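Long-range contacts in multi-copper Oxidase CueO (Ochrobactrum, PDB 6EVG), which is a laccase-like copper enzyme that oxidises lignin model compounds and lignosulfonate, probably passing the electrons on to molecular oxygen: residues L284-D289 against L296-F301; D338-E343 against G398-I403; G420-W425 against E471-F476. One frame throughout, in Å; residues are numbered along the deposited sequence.

Overall arrangement
The three contacts follow one another along the chain, each closing before the next opens. Contact 1 is a hairpin in the middle part of the molecule, probably the second of the three cupredoxin-like domains expected of this family; contacts 2 and 3 probably belong to the last. Contact 2 lies nearest the copper held by His434, Cys490 and His495, with the Met401 side chain about 6 Å from the metal. Contacts 2 and 3 have centres 26 Å apart, though their nearest atoms come within about 7 Å. Contacts 1 and 3, with centres 35 Å apart, stand on opposite sides of the chain's centre.

Contact 1: residues L284-D289 against L296-F301; sequences LLTYGD and LHLMRF
Leu284 and Leu298 meet at a classic beta bulge in an antiparallel hairpin, where strand 282-287 turns back as strand 295-303 in what is probably the second cupredoxin-like domain. Two residues, Leu298 and Met299, stand opposite the single Leu284, whose carbonyl O takes a 2.8 Å bond from Leu298 N and a weak one from Met299 N. The extra residue turns the Leu298 side chain toward the partner strand, with CB 3.3 Å from Leu284 O. The two leucines cross obliquely, Leu284 CD2 lying 4.0 Å from Leu298 CD1, and Leu203 of strand 202-205 touches Leu298 as well. Met299 comes in on the same sheet face as Leu284. Its CG sits between the backbone N and the carbonyl carbon (chi1 64°), a placing that brings it within 3.8 Å of Leu284 CB. Farther out the methionine chain bends, and its CE lies over one face of the Phe301 ring toward the rim, while Leu284 CB approaches that ring at its edge, near CE2. On the other face of the sheet, Leu285 CD2 reaches obliquely to the His297 ring.

Thr286 shares the Leu284 face. Its CG2 packs 4.0 Å from Leu298 CD1, and its hydroxyl, anti to the backbone N (chi1 -178°), donates to Tyr287 O and is also hydrogen-bonded to His234 N on the adjacent strand 233-237. An alanine here would probably leave His234 N without its hydroxyl mate and open a small gap beside Leu298 CD1. The Thr286 backbone exchanges two hydrogen bonds with Leu296, the one from Leu296 N to Thr286 O measuring 2.8 Å. Where the chain leaves the strand, Leu296 CD1 rests 3.7 Å from Gly288 CA.

Contact 2: residues D338-E343 against G398-I403; sequences DERMAE and GVEMAI
The Arg340 guanidinium has Glu400 OE1 over one face, 4.0 Å above the plane and toward its rim, whereas Glu400 O and a water lie in plane at its edge. NH1 donates to Glu400 O over 3.2 Å, a fairly straight bond (164°) that meets the carbonyl from above its plane. The water accepts from Arg340 NH1 and donates to Gly398 O. The Glu400 carboxylate is turned 45° from the guanidinium. The side chains run alongside each other, pointing the same way; no N-H points at the carboxylate, so any attraction is probably purely electrostatic. On the backbone side, Asp338 OD1 accepts from Arg340 N at 3.0 Å, closing an Asx turn that leads to Arg340 at the N-cap of helix 341-348. A single antiparallel bridge, with Asp338 N donating to Ala402 O over 2.9 Å and Ala402 N to Asp338 O, ties the segment just before this helix to loop 398-403 of what is probably the third cupredoxin-like domain, beside the copper site. Met401 SD lies 4.0 Å from Glu339 CA. Glu339 OE2 is hydrogen-bonded to NE2 of the copper ligand His434, a second-shell hold on that imidazole.

Contact 3: residues G420-W425 against E471-F476; sequences GSWEIW and EILVHF
Glu423 OE1, lying 3.6 Å from Phe476 CE2 across the contact, is gripped by two donors. Trp425 NE1 binds its anti lone pair at 2.8 Å along an almost straight line (176°), with the oxygen nearly in the indole plane, and Arg333 NE adds a salt bridge from the neighbouring strand 332-336. Together the two donors probably fix the rotation of the carboxylate, and the NE1 bond helps to hold the indole in place. The Phe476 side chain crosses those of Glu423 and Trp425 at about a right angle, and Trp425 CZ2 enters the plane of the phenyl ring at its edge, 3.7 Å from Phe476 CZ. Val474 CG2 sits over one face of the indole, 4.0 Å from the centroid of the five-membered ring of Trp425 in a CH-pi contact, while Val474 CG1 lies over a face of the Phe476 ring.

Strands 422-428 and 469-475 are antiparallel neighbours in one sheet of what is probably the last cupredoxin-like sandwich. Phe488 meets Trp425, and Phe504 meets Phe476, edge-to-face from the other sheet. Between the strands, Glu423 pairs with Val474 and Trp425 with Ile472 through two hydrogen bonds each, and at the end Gly420 N donates to Phe476 O over 2.7 Å.

On the reverse face, Trp422 and His475 form an offset stack, the histidine ring 4.0 Å from the indole's six-membered ring between centroids, with the two ring planes inclined by 12°. His475 CG, anti to the backbone N (chi1 -169°), lies 3.8 Å from Trp422 CZ2, and CD2 sits over the indole face; His475 NE2 also makes a weak bond to Gly420 O. Leu473 CG adds an oblique contact with Trp422, and Leu473 CD1 reaches Ile424 CG1 at 3.8 Å.

Contact 1: residues L284-D289 against L296-F301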
loop_
_atom_site.group_PDB
_atom_site.type_symbol
_atom_site.label_atom_id
_atom_site.label_comp_id
_atom_site.label_asym_id
_atom_site.label_seq_id
_atom_site.Cartn_x
_atom_site.Cartn_y
_atom_site.Cartn_z
ATOM N N LEU A 284 -5.815 -16.239 10.619
ATOM C CA LEU A 284 -5.261 -14.875 10.655
ATOM C C LEU A 284 -6.317 -13.964 11.220
ATOM O O LEU A 284 -7.464 -13.965 10.755
ATOM C CB LEU A 284 -4.875 -14.436 9.231
ATOM C CG LEU A 284 -4.090 -13.146 9.130
ATOM C CD1 LEU A 284 -2.664 -13.281 9.650
ATOM C CD2 LEU A 284 -4.053 -12.650 7.670
ATOM N N LEU A 285 -5.932 -13.225 12.263
ATOM C CA LEU A 285 -6.793 -12.354 13.032
ATOM C C LEU A 285 -6.269 -10.934 13.027
ATOM O O LEU A 285 -5.053 -10.731 12.858
ATOM C CB LEU A 285 -6.861 -12.778 14.515
ATOM C CG LEU A 285 -7.224 -14.276 14.732
ATOM C CD1 LEU A 285 -7.187 -14.565 16.245
ATOM C CD2 LEU A 285 -8.588 -14.603 14.222
ATOM N N THR A 286 -7.139 -9.940 13.230
ATOM C CA THR A 286 -6.695 -8.569 13.461
ATOM C C THR A 286 -7.423 -7.960 14.650
ATOM O O THR A 286 -8.632 -8.154 14.801
ATOM C CB THR A 286 -6.968 -7.648 12.225
ATOM O OG1 THR A 286 -6.466 -6.319 12.504
ATOM C CG2 THR A 286 -8.406 -7.637 11.760
ATOM N N TYR A 287 -6.738 -7.106 15.401
ATOM C CA TYR A 287 -7.503 -6.263 16.330
ATOM C C TYR A 287 -8.522 -5.461 15.499
ATOM O O TYR A 287 -8.246 -5.015 14.377
ATOM C CB TYR A 287 -6.636 -5.268 17.083
ATOM C CG TYR A 287 -5.730 -5.837 18.166
ATOM C CD1 TYR A 287 -6.167 -6.777 19.077
ATOM C CD2 TYR A 287 -4.494 -5.312 18.356
ATOM C CE1 TYR A 287 -5.386 -7.215 20.102
ATOM C CE2 TYR A 287 -3.651 -5.732 19.412
ATOM C CZ TYR A 287 -4.128 -6.707 20.274
ATOM O OH TYR A 287 -3.322 -7.131 21.303
ATOM N N GLY A 288 -9.722 -5.246 16.055
ATOM C CA GLY A 288 -10.790 -4.570 15.344
ATOM C C GLY A 288 -10.688 -3.079 15.373
ATOM O O GLY A 288 -11.515 -2.412 14.712
ATOM N N ASP A 289 -9.766 -2.537 16.158
ATOM C CA ASP A 289 -9.569 -1.064 16.226
ATOM C C ASP A 289 -8.114 -0.812 16.594
ATOM O O ASP A 289 -7.320 -1.753 16.579
ATOM C CB ASP A 289 -10.572 -0.459 17.186
ATOM C CG ASP A 289 -10.412 -0.998 18.588
ATOM O OD1 ASP A 289 -9.268 -1.263 18.990
ATOM O OD2 ASP A 289 -11.424 -1.166 19.309
ATOM N N LEU A 296 -10.786 -9.869 15.244
ATOM C CA LEU A 296 -11.714 -10.226 14.180
ATOM C C LEU A 296 -11.018 -11.208 13.224
ATOM O O LEU A 296 -9.821 -11.089 12.962
ATOM C CB LEU A 296 -12.135 -8.975 13.403
ATOM C CG LEU A 296 -12.785 -7.863 14.206
ATOM C CD1 LEU A 296 -13.050 -6.656 13.320
ATOM C CD2 LEU A 296 -14.040 -8.335 14.878
ATOM N N HIS A 297 -11.800 -12.134 12.686
ATOM C CA HIS A 297 -11.297 -13.124 11.741
ATOM C C HIS A 297 -11.027 -12.476 10.359
ATOM O O HIS A 297 -11.897 -11.778 9.811
ATOM C CB HIS A 297 -12.335 -14.217 11.566
ATOM C CG HIS A 297 -11.889 -15.348 10.714
ATOM N ND1 HIS A 297 -11.073 -16.354 11.169
ATOM C CD2 HIS A 297 -12.163 -15.626 9.417
ATOM C CE1 HIS A 297 -10.866 -17.201 10.162
ATOM N NE2 HIS A 297 -11.524 -16.791 9.098
ATOM N N LEU A 298 -9.846 -12.745 9.814
ATOM C CA LEU A 298 -9.531 -12.419 8.429
ATOM C C LEU A 298 -9.659 -13.602 7.489
ATOM O O LEU A 298 -10.321 -13.532 6.469
ATOM C CB LEU A 298 -8.138 -11.794 8.304
ATOM C CG LEU A 298 -8.062 -10.322 8.765
ATOM C CD1 LEU A 298 -6.629 -9.915 9.007
ATOM C CD2 LEU A 298 -8.638 -9.421 7.655
ATOM N N MET A 299 -8.948 -14.708 7.797
ATOM C CA MET A 299 -8.909 -15.859 6.921
ATOM C C MET A 299 -8.348 -17.059 7.663
ATOM O O MET A 299 -7.837 -16.896 8.790
ATOM C CB MET A 299 -8.059 -15.577 5.666
ATOM C CG MET A 299 -6.607 -15.329 5.972
ATOM S SD MET A 299 -5.563 -15.165 4.517
ATOM C CE MET A 299 -5.601 -16.801 3.863
ATOM N N ARG A 300 -8.469 -18.226 7.058
ATOM C CA ARG A 300 -7.947 -19.463 7.633
ATOM C C ARG A 300 -6.900 -20.079 6.733
ATOM O O ARG A 300 -7.067 -20.047 5.526
ATOM C CB ARG A 300 -9.116 -20.435 7.874
ATOM C CG ARG A 300 -8.672 -21.758 8.567
ATOM C CD ARG A 300 -9.871 -22.497 9.079
ATOM N NE ARG A 300 -9.586 -23.652 9.888
ATOM C CZ ARG A 300 -9.211 -23.704 11.188
ATOM N NH1 ARG A 300 -8.878 -22.630 11.868
ATOM N NH2 ARG A 300 -9.107 -24.897 11.794
ATOM N N PHE A 301 -5.871 -20.657 7.331
ATOM C CA PHE A 301 -4.868 -21.466 6.633
ATOM C C PHE A 301 -5.051 -22.918 7.083
ATOM O O PHE A 301 -5.100 -23.209 8.286
ATOM C CB PHE A 301 -3.454 -21.028 7.021
ATOM C CG PHE A 301 -3.106 -19.671 6.550
ATOM C CD1 PHE A 301 -2.621 -19.481 5.262
ATOM C CD2 PHE A 301 -3.243 -18.567 7.343
ATOM C CE1 PHE A 301 -2.268 -18.244 4.820
ATOM C CE2 PHE A 301 -2.919 -17.274 6.861
ATOM C CZ PHE A 301 -2.417 -17.146 5.605
#

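Contact 2: residues D338-E343 against G398-I403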
loop_
_atom_site.group_PDB
_atom_site.type_symbol
_atom_site.label_atom_id
_atom_site.label_comp_id
_atom_site.label_asym_id
_atom_site.label_seq_id
_atom_site.Cartn_x
_atom_site.Cartn_y
_atom_site.Cartn_z
ATOM N N ASP A 338 -2.825 17.975 10.030
ATOM C CA ASP A 338 -3.774 18.879 10.621
ATOM C C ASP A 338 -5.183 18.501 10.188
ATOM O O ASP A 338 -5.618 18.794 9.054
ATOM C CB ASP A 338 -3.423 20.315 10.209
ATOM C CG ASP A 338 -4.175 21.345 11.019
ATOM O OD1 ASP A 338 -5.135 21.034 11.740
ATOM O OD2 ASP A 338 -3.738 22.535 10.944
ATOM N N GLU A 339 -5.929 17.895 11.113
ATOM C CA GLU A 339 -7.288 17.464 10.880
ATOM C C GLU A 339 -8.276 18.644 10.935
ATOM O O GLU A 339 -9.425 18.461 10.574
ATOM C CB GLU A 339 -7.711 16.432 11.917
ATOM C CG GLU A 339 -6.879 15.167 11.841
ATOM C CD GLU A 339 -7.059 14.186 13.035
ATOM O OE1 GLU A 339 -8.225 13.971 13.430
ATOM O OE2 GLU A 339 -5.992 13.614 13.546
ATOM N N ARG A 340 -7.852 19.827 11.385
ATOM C CA ARG A 340 -8.698 21.017 11.482
ATOM C C ARG A 340 -10.021 20.696 12.157
ATOM O O ARG A 340 -11.090 21.062 11.707
ATOM C CB ARG A 340 -8.916 21.672 10.099
ATOM C CG ARG A 340 -7.589 22.130 9.476
ATOM C CD ARG A 340 -7.780 22.831 8.130
ATOM N NE ARG A 340 -8.502 24.085 8.213
ATOM C CZ ARG A 340 -9.827 24.266 8.043
ATOM N NH1 ARG A 340 -10.691 23.256 7.791
ATOM N NH2 ARG A 340 -10.301 25.508 8.127
ATOM N N MET A 341 -9.939 19.968 13.279
ATOM C CA MET A 341 -11.134 19.464 13.888
ATOM C C MET A 341 -12.055 20.551 14.355
ATOM O O MET A 341 -13.241 20.404 14.194
ATOM C CB MET A 341 -10.807 18.515 15.040
ATOM C CG MET A 341 -12.037 17.761 15.530
ATOM S SD MET A 341 -11.656 16.383 16.625
ATOM C CE MET A 341 -10.806 15.274 15.508
ATOM N N ALA A 342 -11.543 21.616 14.953
ATOM C CA ALA A 342 -12.429 22.663 15.444
ATOM C C ALA A 342 -13.231 23.265 14.307
ATOM O O ALA A 342 -14.448 23.527 14.464
ATOM C CB ALA A 342 -11.624 23.706 16.201
ATOM N N GLU A 343 -12.600 23.424 13.133
ATOM C CA GLU A 343 -13.326 24.044 12.014
ATOM C C GLU A 343 -14.296 23.040 11.385
ATOM O O GLU A 343 -15.405 23.381 11.030
ATOM C CB GLU A 343 -12.288 24.629 11.040
ATOM C CG GLU A 343 -11.528 25.877 11.584
ATOM C CD GLU A 343 -12.340 27.214 11.892
ATOM O OE1 GLU A 343 -13.432 27.479 11.317
ATOM O OE2 GLU A 343 -11.870 28.082 12.714
ATOM N N GLY A 398 -17.199 20.836 2.176
ATOM C CA GLY A 398 -16.692 21.857 3.122
ATOM C C GLY A 398 -15.649 21.423 4.084
ATOM O O GLY A 398 -15.035 22.275 4.735
ATOM N N VAL A 399 -15.414 20.114 4.201
ATOM C CA VAL A 399 -14.393 19.636 5.106
ATOM C C VAL A 399 -13.041 19.911 4.484
ATOM O O VAL A 399 -12.836 19.647 3.277
ATOM C CB VAL A 399 -14.577 18.097 5.315
ATOM C CG1 VAL A 399 -13.434 17.506 6.088
ATOM C CG2 VAL A 399 -15.931 17.780 5.939
ATOM N N GLU A 400 -12.080 20.367 5.267
ATOM C CA GLU A 400 -10.728 20.621 4.811
ATOM C C GLU A 400 -9.731 20.139 5.836
ATOM O O GLU A 400 -9.957 20.284 7.048
ATOM C CB GLU A 400 -10.479 22.104 4.490
ATOM C CG GLU A 400 -11.416 22.753 3.445
ATOM C CD GLU A 400 -11.132 24.244 3.224
ATOM O OE1 GLU A 400 -10.361 24.862 3.968
ATOM O OE2 GLU A 400 -11.758 24.844 2.354
ATOM N N MET A 401 -8.600 19.627 5.380
ATOM C CA MET A 401 -7.468 19.246 6.216
ATOM C C MET A 401 -6.203 19.662 5.492
ATOM O O MET A 401 -6.225 20.094 4.307
ATOM C CB MET A 401 -7.493 17.729 6.469
ATOM C CG MET A 401 -8.664 17.296 7.241
ATOM S SD MET A 401 -8.588 15.524 7.611
ATOM C CE MET A 401 -10.136 15.308 8.367
ATOM N N ALA A 402 -5.073 19.500 6.127
ATOM C CA ALA A 402 -3.793 19.910 5.558
ATOM C C ALA A 402 -2.677 19.055 6.088
ATOM O O ALA A 402 -2.716 18.557 7.231
ATOM C CB ALA A 402 -3.470 21.377 5.870
ATOM N N ILE A 403 -1.633 18.892 5.287
ATOM C CA ILE A 403 -0.349 18.366 5.700
ATOM C C ILE A 403 0.780 19.406 5.671
ATOM O O ILE A 403 1.725 19.348 6.463
ATOM C CB ILE A 403 0.057 17.062 4.931
ATOM C CG1 ILE A 403 1.189 16.295 5.627
ATOM C CG2 ILE A 403 0.382 17.311 3.479
ATOM C CD1 ILE A 403 1.387 14.903 5.052
HETATM O O HOH W 1 -13.895 22.987 7.177
#

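Contact 3: residues G420-W425 against E471-F476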
loop_
_atom_site.group_PDB
_atom_site.type_symbol
_atom_site.label_atom_id
_atom_site.label_comp_id
_atom_site.label_asym_id
_atom_site.label_seq_id
_atom_site.Cartn_x
_atom_site.Cartn_y
_atom_site.Cartn_z
ATOM N N GLY A 420 18.549 14.182 -5.605
ATOM C CA GLY A 420 19.546 13.284 -5.027
ATOM C C GLY A 420 19.928 13.589 -3.615
ATOM O O GLY A 420 20.785 12.847 -3.064
ATOM N N SER A 421 19.345 14.626 -3.011
ATOM C CA SER A 421 19.678 15.021 -1.681
ATOM C C SER A 421 18.964 14.235 -0.613
ATOM O O SER A 421 18.046 13.436 -0.913
ATOM C CB SER A 421 19.434 16.510 -1.489
ATOM O OG SER A 421 18.056 16.807 -1.389
ATOM N N TRP A 422 19.416 14.379 0.625
ATOM C CA TRP A 422 18.825 13.771 1.805
ATOM C C TRP A 422 18.274 14.880 2.692
ATOM O O TRP A 422 18.955 15.905 2.898
ATOM C CB TRP A 422 19.933 13.040 2.585
ATOM C CG TRP A 422 20.565 11.918 1.851
ATOM C CD1 TRP A 422 21.624 11.994 1.029
ATOM C CD2 TRP A 422 20.205 10.508 1.958
ATOM N NE1 TRP A 422 21.988 10.739 0.587
ATOM C CE2 TRP A 422 21.132 9.817 1.143
ATOM C CE3 TRP A 422 19.256 9.806 2.654
ATOM C CZ2 TRP A 422 21.116 8.422 0.994
ATOM C CZ3 TRP A 422 19.284 8.418 2.561
ATOM C CH2 TRP A 422 20.191 7.749 1.724
ATOM N N GLU A 423 17.131 14.645 3.318
ATOM C CA GLU A 423 16.531 15.555 4.282
ATOM C C GLU A 423 15.975 14.749 5.459
ATOM O O GLU A 423 15.608 13.582 5.269
ATOM C CB GLU A 423 15.399 16.369 3.659
ATOM C CG GLU A 423 15.788 17.199 2.454
ATOM C CD GLU A 423 14.655 18.099 1.936
ATOM O OE1 GLU A 423 13.498 17.922 2.405
ATOM O OE2 GLU A 423 14.924 18.999 1.114
ATOM N N ILE A 424 15.890 15.358 6.620
ATOM C CA ILE A 424 15.168 14.771 7.766
ATOM C C ILE A 424 13.864 15.477 7.912
ATOM O O ILE A 424 13.842 16.716 7.966
ATOM C CB ILE A 424 16.015 14.843 9.066
ATOM C CG1 ILE A 424 17.269 13.996 8.854
ATOM C CG2 ILE A 424 15.183 14.438 10.234
ATOM C CD1 ILE A 424 18.347 14.125 9.887
ATOM N N TRP A 425 12.779 14.718 7.968
ATOM C CA TRP A 425 11.446 15.265 8.168
ATOM C C TRP A 425 10.907 14.824 9.534
ATOM O O TRP A 425 10.858 13.608 9.826
ATOM C CB TRP A 425 10.505 14.803 7.088
ATOM C CG TRP A 425 10.763 15.369 5.718
ATOM C CD1 TRP A 425 11.904 15.947 5.224
ATOM C CD2 TRP A 425 9.816 15.422 4.634
ATOM N NE1 TRP A 425 11.716 16.415 3.953
ATOM C CE2 TRP A 425 10.456 16.074 3.561
ATOM C CE3 TRP A 425 8.512 14.963 4.484
ATOM C CZ2 TRP A 425 9.801 16.343 2.355
ATOM C CZ3 TRP A 425 7.856 15.226 3.286
ATOM C CH2 TRP A 425 8.481 15.910 2.262
ATOM N N GLU A 471 10.505 10.711 13.121
ATOM C CA GLU A 471 11.534 11.351 12.314
ATOM C C GLU A 471 11.956 10.407 11.213
ATOM O O GLU A 471 12.201 9.219 11.483
ATOM C CB GLU A 471 12.819 11.691 13.117
ATOM C CG GLU A 471 12.621 12.616 14.297
ATOM C CD GLU A 471 13.817 12.727 15.200
ATOM O OE1 GLU A 471 14.920 12.585 14.720
ATOM O OE2 GLU A 471 13.630 13.174 16.349
ATOM N N ILE A 472 12.003 10.908 9.975
ATOM C CA ILE A 472 12.374 10.070 8.819
ATOM C C ILE A 472 13.489 10.734 8.049
ATOM O O ILE A 472 13.588 11.968 8.013
ATOM C CB ILE A 472 11.177 9.718 7.911
ATOM C CG1 ILE A 472 10.591 10.982 7.239
ATOM C CG2 ILE A 472 10.116 8.977 8.707
ATOM C CD1 ILE A 472 9.541 10.675 6.167
ATOM N N LEU A 473 14.325 9.922 7.420
ATOM C CA LEU A 473 15.459 10.325 6.589
ATOM C C LEU A 473 15.046 10.049 5.144
ATOM O O LEU A 473 14.933 8.882 4.756
ATOM C CB LEU A 473 16.734 9.618 7.003
ATOM C CG LEU A 473 17.964 9.904 6.141
ATOM C CD1 LEU A 473 18.392 11.397 6.257
ATOM C CD2 LEU A 473 19.117 9.000 6.539
ATOM N N VAL A 474 14.786 11.091 4.368
ATOM C CA VAL A 474 14.249 10.976 2.985
ATOM C C VAL A 474 15.357 11.168 1.974
ATOM O O VAL A 474 16.182 12.104 2.108
ATOM C CB VAL A 474 13.161 12.037 2.770
ATOM C CG1 VAL A 474 12.483 11.829 1.423
ATOM C CG2 VAL A 474 12.137 12.082 3.881
ATOM N N HIS A 475 15.361 10.323 0.945
ATOM C CA HIS A 475 16.271 10.399 -0.160
ATOM C C HIS A 475 15.487 10.736 -1.435
ATOM O O HIS A 475 14.622 9.958 -1.842
ATOM C CB HIS A 475 17.044 9.095 -0.330
ATOM C CG HIS A 475 18.180 9.174 -1.286
ATOM N ND1 HIS A 475 18.589 8.107 -2.013
ATOM C CD2 HIS A 475 19.002 10.200 -1.613
ATOM C CE1 HIS A 475 19.633 8.447 -2.747
ATOM N NE2 HIS A 475 19.924 9.717 -2.497
ATOM N N PHE A 476 15.788 11.880 -2.047
ATOM C CA PHE A 476 15.036 12.402 -3.204
ATOM C C PHE A 476 15.697 11.954 -4.484
ATOM O O PHE A 476 16.303 12.749 -5.217
ATOM C CB PHE A 476 14.931 13.911 -3.113
ATOM C CG PHE A 476 14.048 14.349 -2.002
ATOM C CD1 PHE A 476 12.667 14.394 -2.168
ATOM C CD2 PHE A 476 14.580 14.676 -0.756
ATOM C CE1 PHE A 476 11.868 14.784 -1.139
ATOM C CE2 PHE A 476 13.745 15.056 0.247
ATOM C CZ PHE A 476 12.398 15.101 0.095
#